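Local coordinates for envelope polyprotein (PDB 5FXU) that forms the Gn ectodomain of the Puumala virus surface glycoprotein, an antigenic envelope component that probably works with its partner Gc in host-cell entry, at residues S115-Q118 / T119-Q122; P95-V98 / I99-A102. All blocks are in the same frame, centred on the assembly; numbering follows the deposited sequence.

Interaction 1 of 2, residues S115-Q118 / T119-Q122; sequences SCNQ and TACQ. With NAG (2-acetamido-2-deoxy-beta-D-glucopyranose), chain C.
Cys-116 and Cys-121 face each other across the end of the beta hairpin made by strands 107-116 and 120-130, and their disulfide bridges an antiparallel non-hydrogen-bonded pair whose CA atoms are 4.0 Å apart. Both SG atoms stand anti to their own carbonyl carbon, which brings them together on one face of the hairpin with the S-S torsion at 110°; Trp-323 of strand 321-323 packs against both cysteines there. One pair further from the loop, Ser-115 and Gln-122 form an antiparallel hydrogen-bonded pair. Their side chains lie on the other face, and a water hydrogen-bonded to Ser-115 OG donates to Gln-122 O at 2.8 Å.

Asn-117 both braces the loop through OD1 and bears the glycan on ND2, in the N-glycosylation sequence Asn-Gln-Thr. Its CG sits between the backbone N and the carbonyl carbon (chi1 65°), a rotation that swings the amide over the loop. OD1 then takes two backbone N-H groups: Ala-120 N at 2.7 Å, nearly along the C=O axis, and Thr-119 N at 2.9 Å, from above the carbonyl plane. Thr-119 OG1 adds a weak bond to the same oxygen. In return, Asn-117 N donates to Ala-120 O at 2.9 Å. The other branch of the amide, ND2, is joined to C1 of the N-acetylglucosamine and also bonds Gly-303 O, so both ends of the amide are held and its rotation is restricted. Gln-118 turns its extended chain away from the loop, its NE2 bonding Trp-62 O.

The sugar is also bonded to the last residue of the glycosylation sequence: its acetamido N2 donates to Thr-119 OG1 at 2.9 Å, with an N-H...O angle of 164°.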
loop_
_atom_site.group_PDB
_atom_site.type_symbol
_atom_site.label_atom_id
_atom_site.label_comp_id
_atom_site.label_asym_id
_atom_site.label_seq_id
_atom_site.Cartn_x
_atom_site.Cartn_y
_atom_site.Cartn_z
ATOM N N SER A 115 0.514 9.085 -6.040
ATOM C CA SER A 115 0.003 10.120 -5.180
ATOM C C SER A 115 -0.064 11.326 -6.098
ATOM O O SER A 115 0.977 11.819 -6.530
ATOM C CB SER A 115 0.932 10.396 -3.996
ATOM O OG SER A 115 1.042 9.264 -3.166
ATOM N N CYS A 116 -1.278 11.794 -6.370
ATOM C CA CYS A 116 -1.534 12.726 -7.459
ATOM C C CYS A 116 -2.447 13.903 -7.071
ATOM O O CYS A 116 -3.370 13.761 -6.270
ATOM C CB CYS A 116 -2.244 11.983 -8.570
ATOM S SG CYS A 116 -1.459 10.479 -9.152
ATOM N N ASN A 117 -2.194 15.049 -7.667
ATOM C CA ASN A 117 -3.168 16.142 -7.684
ATOM C C ASN A 117 -3.791 16.117 -9.063
ATOM O O ASN A 117 -3.588 15.151 -9.788
ATOM C CB ASN A 117 -2.531 17.480 -7.270
ATOM C CG ASN A 117 -1.473 17.982 -8.244
ATOM O OD1 ASN A 117 -1.400 17.548 -9.398
ATOM N ND2 ASN A 117 -0.648 18.903 -7.769
ATOM N N GLN A 118 -4.532 17.155 -9.448
ATOM C CA GLN A 118 -5.144 17.191 -10.792
ATOM C C GLN A 118 -4.180 17.068 -11.974
ATOM O O GLN A 118 -4.541 16.506 -12.995
ATOM C CB GLN A 118 -5.947 18.480 -10.978
ATOM C CG GLN A 118 -7.214 18.554 -10.174
ATOM C CD GLN A 118 -7.713 19.965 -10.115
ATOM O OE1 GLN A 118 -7.060 20.814 -9.518
ATOM N NE2 GLN A 118 -8.876 20.223 -10.699
ATOM N N THR A 119 -2.978 17.611 -11.838
ATOM C CA THR A 119 -2.058 17.757 -12.973
ATOM C C THR A 119 -0.802 16.894 -12.903
ATOM O O THR A 119 -0.188 16.637 -13.929
ATOM C CB THR A 119 -1.633 19.234 -13.135
ATOM O OG1 THR A 119 -1.069 19.739 -11.906
ATOM C CG2 THR A 119 -2.840 20.079 -13.477
ATOM N N ALA A 120 -0.401 16.464 -11.708
ATOM C CA ALA A 120 0.823 15.703 -11.542
ATOM C C ALA A 120 0.708 14.535 -10.564
ATOM O O ALA A 120 -0.098 14.581 -9.650
ATOM C CB ALA A 120 1.925 16.651 -11.100
ATOM N N CYS A 121 1.564 13.528 -10.755
ATOM C CA CYS A 121 1.667 12.354 -9.878
ATOM C C CYS A 121 3.088 12.087 -9.383
ATOM O O CYS A 121 4.031 12.125 -10.147
ATOM C CB CYS A 121 1.210 11.089 -10.614
ATOM S SG CYS A 121 -0.565 11.100 -10.957
ATOM N N GLN A 122 3.215 11.759 -8.102
ATOM C CA GLN A 122 4.455 11.244 -7.538
ATOM C C GLN A 122 4.323 9.733 -7.385
ATOM O O GLN A 122 3.578 9.263 -6.526
ATOM C CB GLN A 122 4.723 11.927 -6.205
ATOM C CG GLN A 122 5.001 13.414 -6.356
ATOM C CD GLN A 122 5.473 14.066 -5.072
ATOM O OE1 GLN A 122 4.812 14.938 -4.539
ATOM N NE2 GLN A 122 6.647 13.668 -4.589
HETATM C C1 NAG C . 0.409 19.485 -8.556
HETATM C C2 NAG C . 0.049 20.963 -8.622
HETATM C C3 NAG C . 1.142 21.741 -9.342
HETATM C C4 NAG C . 2.574 21.390 -8.906
HETATM C C5 NAG C . 2.760 19.884 -8.642
HETATM C C6 NAG C . 4.035 19.511 -7.885
HETATM C C7 NAG C . -2.266 21.761 -8.862
HETATM C C8 NAG C . -3.415 21.833 -9.814
HETATM N N2 NAG C . -1.188 21.154 -9.363
HETATM O O3 NAG C . 0.885 23.132 -9.151
HETATM O O4 NAG C . 3.367 21.809 -10.029
HETATM O O5 NAG C . 1.654 19.385 -7.879
HETATM O O6 NAG C . 3.865 19.781 -6.488
HETATM O O7 NAG C . -2.347 22.228 -7.732
HETATM O O HOH W 1 2.846 7.643 -4.409
#

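Interaction 2 of 2, residues P95-V98 / I99-A102; sequences PPLV and IETA
Leu-97 O is gripped twice by Thr-101. The hydroxyl OG1 donates to it at 2.7 Å and the backbone N at 3.0 Å, the two donors approaching from opposite faces of the carbonyl plane. A chi1 of 65° folds OG1 back over its own main chain, near the N-H that shares the acceptor.

The side chain of Glu-100 bends at chi2 (97°), bringing its carboxylate up to the backbone of Leu-97, where OE2 accepts a weak bond from Leu-97 N, at 3.5 Å, and is also hydrogen-bonded to Tyr-229 OH, on strand 228-234. The bonds to Leu-97 tie together two successive beta turns, type II from Pro-95 to Val-98 and type I from Ile-99 to Ala-102, which lead into the short helix 102-105.

Apolar contacts run to neighbouring strands: Ile-99 packs on Leu-19 and Ile-231, and Val-98 on Ile-109.

Two waters add further polar links. One molecule donates to Pro-95 O and to Glu-100 OE1 (2.7 Å) while accepting from Ile-99 N; a second donates to Val-98 O at 2.8 Å and to Thr-101 OG1 at 3.1 Å.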
loop_
_atom_site.group_PDB
_atom_site.type_symbol
_atom_site.label_atom_id
_atom_site.label_comp_id
_atom_site.label_asym_id
_atom_site.label_seq_id
_atom_site.Cartn_x
_atom_site.Cartn_y
_atom_site.Cartn_z
ATOM N N PRO A 95 -1.105 -10.268 -6.697
ATOM C CA PRO A 95 -2.054 -11.373 -6.562
ATOM C C PRO A 95 -1.901 -12.084 -5.246
ATOM O O PRO A 95 -0.849 -11.992 -4.622
ATOM C CB PRO A 95 -1.682 -12.324 -7.705
ATOM C CG PRO A 95 -0.914 -11.497 -8.667
ATOM C CD PRO A 95 -0.184 -10.487 -7.829
ATOM N N PRO A 96 -2.931 -12.825 -4.838
ATOM C CA PRO A 96 -2.810 -13.637 -3.607
ATOM C C PRO A 96 -1.645 -14.615 -3.677
ATOM O O PRO A 96 -1.323 -15.078 -4.751
ATOM C CB PRO A 96 -4.132 -14.400 -3.549
ATOM C CG PRO A 96 -5.053 -13.721 -4.509
ATOM C CD PRO A 96 -4.232 -12.990 -5.511
ATOM N N LEU A 97 -1.014 -14.852 -2.535
ATOM C CA LEU A 97 0.123 -15.769 -2.348
ATOM C C LEU A 97 1.492 -15.293 -2.841
ATOM O O LEU A 97 2.506 -15.878 -2.477
ATOM C CB LEU A 97 -0.182 -17.172 -2.911
ATOM C CG LEU A 97 -1.516 -17.800 -2.463
ATOM C CD1 LEU A 97 -1.642 -19.201 -3.038
ATOM C CD2 LEU A 97 -1.679 -17.834 -0.936
ATOM N N VAL A 98 1.549 -14.251 -3.665
ATOM C CA VAL A 98 2.816 -13.860 -4.298
ATOM C C VAL A 98 3.821 -13.373 -3.250
ATOM O O VAL A 98 4.945 -13.882 -3.197
ATOM C CB VAL A 98 2.582 -12.830 -5.416
ATOM C CG1 VAL A 98 3.873 -12.202 -5.880
ATOM C CG2 VAL A 98 1.863 -13.497 -6.573
ATOM N N ILE A 99 3.406 -12.419 -2.414
ATOM C CA ILE A 99 4.266 -11.943 -1.345
ATOM C C ILE A 99 4.467 -13.054 -0.294
ATOM O O ILE A 99 5.585 -13.269 0.179
ATOM C CB ILE A 99 3.740 -10.642 -0.702
ATOM C CG1 ILE A 99 3.890 -9.492 -1.691
ATOM C CG2 ILE A 99 4.509 -10.314 0.574
ATOM C CD1 ILE A 99 3.101 -8.256 -1.343
ATOM N N GLU A 100 3.387 -13.740 0.067
ATOM C CA GLU A 100 3.439 -14.753 1.135
ATOM C C GLU A 100 4.436 -15.856 0.861
ATOM O O GLU A 100 5.048 -16.363 1.784
ATOM C CB GLU A 100 2.058 -15.366 1.392
ATOM C CG GLU A 100 1.009 -14.367 1.887
ATOM C CD GLU A 100 0.108 -13.839 0.774
ATOM O OE1 GLU A 100 0.629 -13.202 -0.192
ATOM O OE2 GLU A 100 -1.121 -14.055 0.865
ATOM N N THR A 101 4.628 -16.198 -0.410
ATOM C CA THR A 101 5.545 -17.285 -0.794
ATOM C C THR A 101 6.803 -16.816 -1.513
ATOM O O THR A 101 7.561 -17.648 -2.032
ATOM C CB THR A 101 4.836 -18.340 -1.672
ATOM O OG1 THR A 101 4.436 -17.751 -2.918
ATOM C CG2 THR A 101 3.618 -18.866 -0.958
ATOM N N ALA A 102 7.071 -15.515 -1.498
ATOM C CA ALA A 102 8.233 -14.964 -2.202
ATOM C C ALA A 102 9.581 -15.468 -1.659
ATOM O O ALA A 102 10.548 -15.577 -2.414
ATOM C CB ALA A 102 8.193 -13.443 -2.204
HETATM O O HOH W 2 0.696 -11.442 -2.290
HETATM O O HOH W 3 5.948 -15.866 -4.899
#

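How the interactions relate
Interaction 2 precedes interaction 1 along the chain, and the two lie on opposite sides of its centre, about 29 Å apart between centres and about 18 Å between nearest atoms, without touching. Both relate to strand 107-116: residues 115-116 form its last part, whereas Val-98 and Ala-102 of interaction 2 pack on Ile-109 within it. Strand 19-30 likewise borders both. Interaction 1 is largely buried, although it carries a glycan; interaction 2 is partly buried and lacks regular structure until Ala-102. Side-chain-to-backbone bonds occur in both, an amide oxygen accepting in interaction 1 and a hydroxyl donating in interaction 2, but only interaction 1 adds a disulfide and strand pairing.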